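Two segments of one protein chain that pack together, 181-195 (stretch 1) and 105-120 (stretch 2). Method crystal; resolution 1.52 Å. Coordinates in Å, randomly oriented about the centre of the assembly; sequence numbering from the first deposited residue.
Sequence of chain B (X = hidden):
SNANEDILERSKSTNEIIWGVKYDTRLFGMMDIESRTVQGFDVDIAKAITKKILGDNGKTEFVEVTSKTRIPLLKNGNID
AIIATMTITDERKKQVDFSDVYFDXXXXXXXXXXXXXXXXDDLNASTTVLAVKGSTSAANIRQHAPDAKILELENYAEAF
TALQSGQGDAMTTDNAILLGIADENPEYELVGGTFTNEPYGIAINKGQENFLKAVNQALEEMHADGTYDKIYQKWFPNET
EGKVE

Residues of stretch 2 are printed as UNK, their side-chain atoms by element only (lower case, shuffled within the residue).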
# COMPACT_ATOMS: atom_id res chain seq x y z
N ILE B 181 -17.25 -10.79 0.49
CA ILE B 181 -18.14 -11.53 1.38
C ILE B 181 -19.22 -10.63 1.97
O ILE B 181 -20.37 -11.06 2.13
CB ILE B 181 -17.30 -12.21 2.48
CG1 ILE B 181 -16.25 -13.13 1.85
CG2 ILE B 181 -18.22 -12.96 3.45
CD1 ILE B 181 -15.13 -13.52 2.80
N ALA B 182 -18.90 -9.39 2.33
CA ALA B 182 -19.89 -8.54 2.98
C ALA B 182 -20.97 -8.07 2.00
O ALA B 182 -22.11 -7.85 2.40
CB ALA B 182 -19.23 -7.33 3.63
N ASP B 183 -20.61 -7.90 0.73
CA ASP B 183 -21.64 -7.62 -0.27
C ASP B 183 -22.66 -8.75 -0.33
O ASP B 183 -23.86 -8.51 -0.54
CB ASP B 183 -21.01 -7.40 -1.65
CG ASP B 183 -20.24 -6.09 -1.76
OD1 ASP B 183 -20.46 -5.16 -0.94
OD2 ASP B 183 -19.41 -5.97 -2.69
N GLU B 184 -22.22 -9.99 -0.14
CA GLU B 184 -23.16 -11.11 -0.16
C GLU B 184 -23.97 -11.23 1.13
O GLU B 184 -24.98 -11.94 1.13
CB GLU B 184 -22.42 -12.43 -0.40
CG GLU B 184 -21.59 -12.46 -1.65
CD GLU B 184 -22.41 -12.21 -2.90
OE1 GLU B 184 -22.69 -11.03 -3.20
OE2 GLU B 184 -22.76 -13.19 -3.58
N ASN B 185 -23.55 -10.59 2.22
CA ASN B 185 -24.12 -10.89 3.53
C ASN B 185 -24.30 -9.63 4.36
O ASN B 185 -23.44 -9.25 5.16
CB ASN B 185 -23.26 -11.91 4.26
CG ASN B 185 -23.06 -13.19 3.45
OD1 ASN B 185 -23.81 -14.16 3.60
ND2 ASN B 185 -22.05 -13.19 2.60
N PRO B 186 -25.46 -8.98 4.24
CA PRO B 186 -25.64 -7.64 4.83
C PRO B 186 -25.69 -7.60 6.36
O PRO B 186 -25.65 -6.50 6.93
CB PRO B 186 -26.98 -7.17 4.23
CG PRO B 186 -27.67 -8.42 3.80
CD PRO B 186 -26.59 -9.36 3.37
N GLU B 187 -25.77 -8.74 7.05
CA GLU B 187 -25.72 -8.72 8.51
C GLU B 187 -24.32 -8.48 9.05
O GLU B 187 -24.16 -8.38 10.27
CB GLU B 187 -26.26 -10.03 9.08
CG GLU B 187 -27.75 -10.21 9.02
CD GLU B 187 -28.19 -11.47 9.73
OE1 GLU B 187 -28.88 -12.30 9.10
OE2 GLU B 187 -27.83 -11.64 10.92
N TYR B 188 -23.32 -8.41 8.17
CA TYR B 188 -21.91 -8.36 8.55
C TYR B 188 -21.26 -7.14 7.93
O TYR B 188 -21.66 -6.68 6.85
CB TYR B 188 -21.19 -9.63 8.11
CG TYR B 188 -21.81 -10.82 8.78
CD1 TYR B 188 -21.32 -11.29 9.99
CD2 TYR B 188 -22.93 -11.44 8.23
CE1 TYR B 188 -21.90 -12.34 10.62
CE2 TYR B 188 -23.52 -12.48 8.87
CZ TYR B 188 -23.00 -12.93 10.07
OH TYR B 188 -23.59 -13.98 10.71
N GLU B 189 -20.24 -6.60 8.61
CA GLU B 189 -19.56 -5.41 8.10
C GLU B 189 -18.09 -5.48 8.45
O GLU B 189 -17.67 -6.13 9.42
CB GLU B 189 -20.19 -4.12 8.66
CG GLU B 189 -20.06 -3.92 10.16
CD GLU B 189 -20.81 -2.69 10.67
OE1 GLU B 189 -21.26 -1.89 9.82
OE2 GLU B 189 -20.96 -2.51 11.90
N LEU B 190 -17.29 -4.77 7.65
CA LEU B 190 -15.89 -4.52 8.01
C LEU B 190 -15.83 -3.47 9.11
O LEU B 190 -16.62 -2.52 9.13
CB LEU B 190 -15.06 -4.06 6.79
CG LEU B 190 -14.58 -5.09 5.76
CD1 LEU B 190 -15.78 -5.61 4.96
CD2 LEU B 190 -13.56 -4.49 4.81
N VAL B 191 -14.92 -3.67 10.06
CA VAL B 191 -14.76 -2.72 11.16
C VAL B 191 -13.28 -2.48 11.38
O VAL B 191 -12.46 -3.41 11.29
CB VAL B 191 -15.40 -3.20 12.49
CG1 VAL B 191 -16.91 -3.36 12.35
CG2 VAL B 191 -14.78 -4.51 12.99
N GLY B 192 -12.95 -1.23 11.69
CA GLY B 192 -11.61 -0.86 12.11
C GLY B 192 -10.61 -0.61 11.01
O GLY B 192 -9.41 -0.56 11.31
N GLY B 193 -11.04 -0.45 9.76
CA GLY B 193 -10.00 -0.13 8.77
C GLY B 193 -9.08 -1.31 8.50
O GLY B 193 -9.49 -2.48 8.56
N THR B 194 -7.80 -1.01 8.21
CA THR B 194 -6.83 -2.07 7.95
C THR B 194 -5.69 -1.98 8.95
O THR B 194 -5.34 -0.88 9.41
CB THR B 194 -6.25 -2.03 6.50
OG1 THR B 194 -5.63 -0.78 6.24
CG2 THR B 194 -7.35 -2.30 5.46
N PHE B 195 -5.08 -3.11 9.28
CA PHE B 195 -3.96 -3.09 10.22
C PHE B 195 -2.70 -3.71 9.63
O PHE B 195 -1.70 -3.86 10.34
CB PHE B 195 -4.34 -3.76 11.57
CG PHE B 195 -4.88 -5.16 11.46
CD1 PHE B 195 -4.03 -6.26 11.52
CD2 PHE B 195 -6.24 -5.38 11.29
CE1 PHE B 195 -4.55 -7.58 11.42
CE2 PHE B 195 -6.77 -6.68 11.19
CZ PHE B 195 -5.93 -7.77 11.25
N UNK B 105 -4.02 -3.92 -1.01
CA UNK B 105 -4.98 -4.38 -0.00
C UNK B 105 -4.43 -4.14 1.41
O UNK B 105 -3.35 -3.58 1.60
c UNK B 105 -5.35 -5.85 -0.23
N UNK B 106 -5.19 -4.58 2.41
CA UNK B 106 -4.71 -4.55 3.79
C UNK B 106 -5.58 -5.44 4.63
O UNK B 106 -6.77 -5.57 4.36
N UNK B 107 -4.99 -6.06 5.64
CA UNK B 107 -5.78 -7.00 6.44
C UNK B 107 -6.82 -6.27 7.29
O UNK B 107 -6.57 -5.19 7.80
c UNK B 107 -5.61 -9.04 7.94
c UNK B 107 -4.66 -10.05 8.52
o UNK B 107 -3.51 -10.11 8.12
c UNK B 107 -4.87 -7.85 7.32
n UNK B 107 -5.12 -10.82 9.49
N UNK B 108 -7.98 -6.90 7.45
CA UNK B 108 -9.11 -6.26 8.13
C UNK B 108 -9.93 -7.31 8.86
O UNK B 108 -9.63 -8.50 8.82
c UNK B 108 -10.01 -5.48 7.16
N UNK B 109 -10.97 -6.83 9.55
CA UNK B 109 -11.86 -7.65 10.35
C UNK B 109 -13.28 -7.56 9.83
O UNK B 109 -13.77 -6.46 9.55
c UNK B 109 -9.99 -8.66 12.56
c UNK B 109 -10.63 -7.28 12.61
c UNK B 109 -11.91 -7.21 11.80
c UNK B 109 -10.89 -6.86 14.06
N UNK B 110 -13.97 -8.69 9.80
CA UNK B 110 -15.39 -8.76 9.51
C UNK B 110 -16.11 -9.30 10.74
O UNK B 110 -15.69 -10.31 11.30
c UNK B 110 -17.38 -8.69 6.87
c UNK B 110 -17.29 -11.18 7.05
c UNK B 110 -17.08 -9.84 7.78
c UNK B 110 -15.65 -9.69 8.31
N UNK B 111 -17.16 -8.59 11.19
CA UNK B 111 -17.94 -8.98 12.36
C UNK B 111 -19.42 -8.84 12.02
O UNK B 111 -19.80 -8.17 11.05
c UNK B 111 -17.89 -6.65 13.34
c UNK B 111 -17.59 -8.11 13.60
c UNK B 111 -16.11 -8.27 13.98
N UNK B 112 -20.27 -9.48 12.82
CA UNK B 112 -21.69 -9.20 12.76
C UNK B 112 -21.95 -7.76 13.21
O UNK B 112 -21.42 -7.31 14.23
c UNK B 112 -23.97 -10.04 13.61
c UNK B 112 -26.02 -10.63 14.96
n UNK B 112 -27.02 -11.26 14.06
c UNK B 112 -22.46 -10.18 13.65
c UNK B 112 -24.60 -11.04 14.58
N UNK B 113 -22.80 -7.05 12.47
CA UNK B 113 -23.21 -5.72 12.91
C UNK B 113 -23.69 -5.73 14.36
O UNK B 113 -24.45 -6.60 14.78
c UNK B 113 -24.32 -5.17 12.02
c UNK B 113 -24.94 -4.38 9.76
c UNK B 113 -23.81 -4.72 10.70
c UNK B 113 -24.36 -4.05 8.40
n UNK B 113 -25.33 -3.31 7.56
N UNK B 114 -23.23 -4.73 15.11
CA UNK B 114 -23.54 -4.62 16.51
C UNK B 114 -22.51 -5.25 17.42
O UNK B 114 -22.63 -5.10 18.65
N UNK B 115 -21.52 -5.96 16.86
CA UNK B 115 -20.45 -6.52 17.66
C UNK B 115 -19.81 -5.45 18.53
O UNK B 115 -19.71 -4.28 18.15
c UNK B 115 -19.37 -7.13 16.76
o UNK B 115 -18.34 -7.69 17.54
N UNK B 116 -19.34 -5.86 19.71
CA UNK B 116 -18.51 -5.00 20.54
C UNK B 116 -17.12 -4.79 19.94
O UNK B 116 -16.46 -3.80 20.27
n UNK B 116 -19.71 -3.35 23.17
o UNK B 116 -17.68 -2.47 23.60
c UNK B 116 -18.44 -5.60 21.95
c UNK B 116 -18.38 -3.43 23.29
c UNK B 116 -17.74 -4.78 23.04
N UNK B 117 -16.68 -5.68 19.06
CA UNK B 117 -15.37 -5.61 18.42
C UNK B 117 -15.40 -4.53 17.33
O UNK B 117 -16.17 -4.64 16.37
c UNK B 117 -14.64 -9.42 18.54
c UNK B 117 -14.97 -6.98 17.84
c UNK B 117 -14.76 -7.98 18.99
c UNK B 117 -13.74 -6.89 16.93
N UNK B 118 -14.56 -3.50 17.48
CA UNK B 118 -14.54 -2.38 16.54
C UNK B 118 -13.24 -2.26 15.76
O UNK B 118 -13.17 -1.46 14.81
n UNK B 118 -16.53 1.81 20.77
c UNK B 118 -15.86 -1.02 18.28
c UNK B 118 -16.73 0.47 20.14
c UNK B 118 -15.55 0.11 19.25
c UNK B 118 -14.74 -1.05 17.27
N UNK B 119 -12.21 -3.00 16.15
CA UNK B 119 -10.92 -2.93 15.49
C UNK B 119 -10.06 -4.05 16.04
O UNK B 119 -10.44 -4.76 16.98
o UNK B 119 -9.60 -1.57 16.98
c UNK B 119 -10.24 -1.59 15.71
N UNK B 120 -8.88 -4.19 15.44
CA UNK B 120 -7.93 -5.19 15.89
C UNK B 120 -7.58 -4.97 17.36
O UNK B 120 -7.22 -5.92 18.05
c UNK B 120 -6.70 -5.15 14.96
c UNK B 120 -5.88 -6.44 15.09
c UNK B 120 -5.89 -3.89 15.20
O HOH W 1 -9.94 -4.14 10.61
O HOH W 2 -8.56 -2.97 12.72

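Position 105 carries a single side-chain carbon, CB, 7.0 Å from its nearest stretch 1 atom, Thr 194 CG2: Ala 105, a small buried residue outside the contact. Position 106 has no side-chain atom and is Gly 106. A CB here would lie 2.9 Å from Thr 194 CB, a clash, so the bare backbone lets Thr 194 pack close.

Position 107 has three carbons in a row, the third bearing one oxygen and one nitrogen; its second carbon lies 3.6 Å from Phe 195 CZ. This is Gln 107. Its amide is hydrogen-bonded elsewhere in the structure, while its aliphatic part lies against Phe 195, with CB 4.3 Å from the centroid of that ring, over the face. Its backbone O accepts a hydrogen bond from Phe 195 N (3.0 Å).

Position 108 shows one carbon, CB, 3.4 Å from Gly 193 O: Ala 108, whose small methyl fits close to the backbone.

Position 109 has four carbons forked at the second; CB lies 4.1 Å from Val 191 CG2, and an end carbon 4.0 Å from Phe 195 CE2. It is Leu 109, long enough to touch both apolar side chains. Position 110 has the same fork, but its CA-to-CB bond points to the other face of the sheet. One end carbon approaches Ala 182 CB and Leu 190 CD1 (both 4.0 Å), the other Ile 181 CG2 (4.1 Å). This is Leu 110; the branched end suits a pocket lined by several apolar groups.

Position 111 is a carbon carrying two more, one of them 3.6 Å from Val 191 CG1: Val 111, a beta-branched residue at home in a strand.

Position 112 has four carbons in a row ending in nitrogen. CB lies 3.8 Å from Tyr 188 CE1, and the nitrogen 3.3 Å from Glu 187 OE2, hence Lys 112, whose charge makes a salt bridge with a weak hydrogen bond. Position 113 repeats the pattern, its second carbon 3.6 Å from Glu 189 CD: Lys 113, whose long aliphatic chain runs along stretch 1. Position 114 lacks a side chain: Gly 114, whose positive phi in the type II turn would jam a CB against the preceding carbonyl.

Position 115, one carbon then oxygen, is Ser 115; its OG accepts from the backbone N of position 117 (3.0 Å). Position 116, three carbons ending in oxygen and nitrogen, is Gln 116, exposed and free of stretch 1. Position 117 has four carbons forked at the first, and its backbone O lies 3.7 Å from Val 191 CG2: Ile 117, apolar and buried, its end leading away from stretch 1. Position 118, four carbons and a nitrogen, is Lys 118; its CA-to-CB bond points away, and NZ is hydrogen-bonded elsewhere in the structure. Position 119 has one carbon, CB, 3.9 Å from Gly 192 CA, then an oxygen: Ser 119, small enough for this buried place. Position 120, a carbon carrying two, sets one methyl 3.8 Å from the Phe 195 centroid: Val 120, whose CG2 lies squarely over the ring.

The contact joins two antiparallel strands: Glu 189 N to Val 111 O (2.9 Å) and Val 111 N to Glu 189 O (3.1 Å) pair the backbones. Apolar side chains pack beside this ladder, and Phe 195 is held between Gln 107 and Val 120 on opposite ring faces.

Stretch 2, residues 105-120: AGQALLVKKGSQIKSV
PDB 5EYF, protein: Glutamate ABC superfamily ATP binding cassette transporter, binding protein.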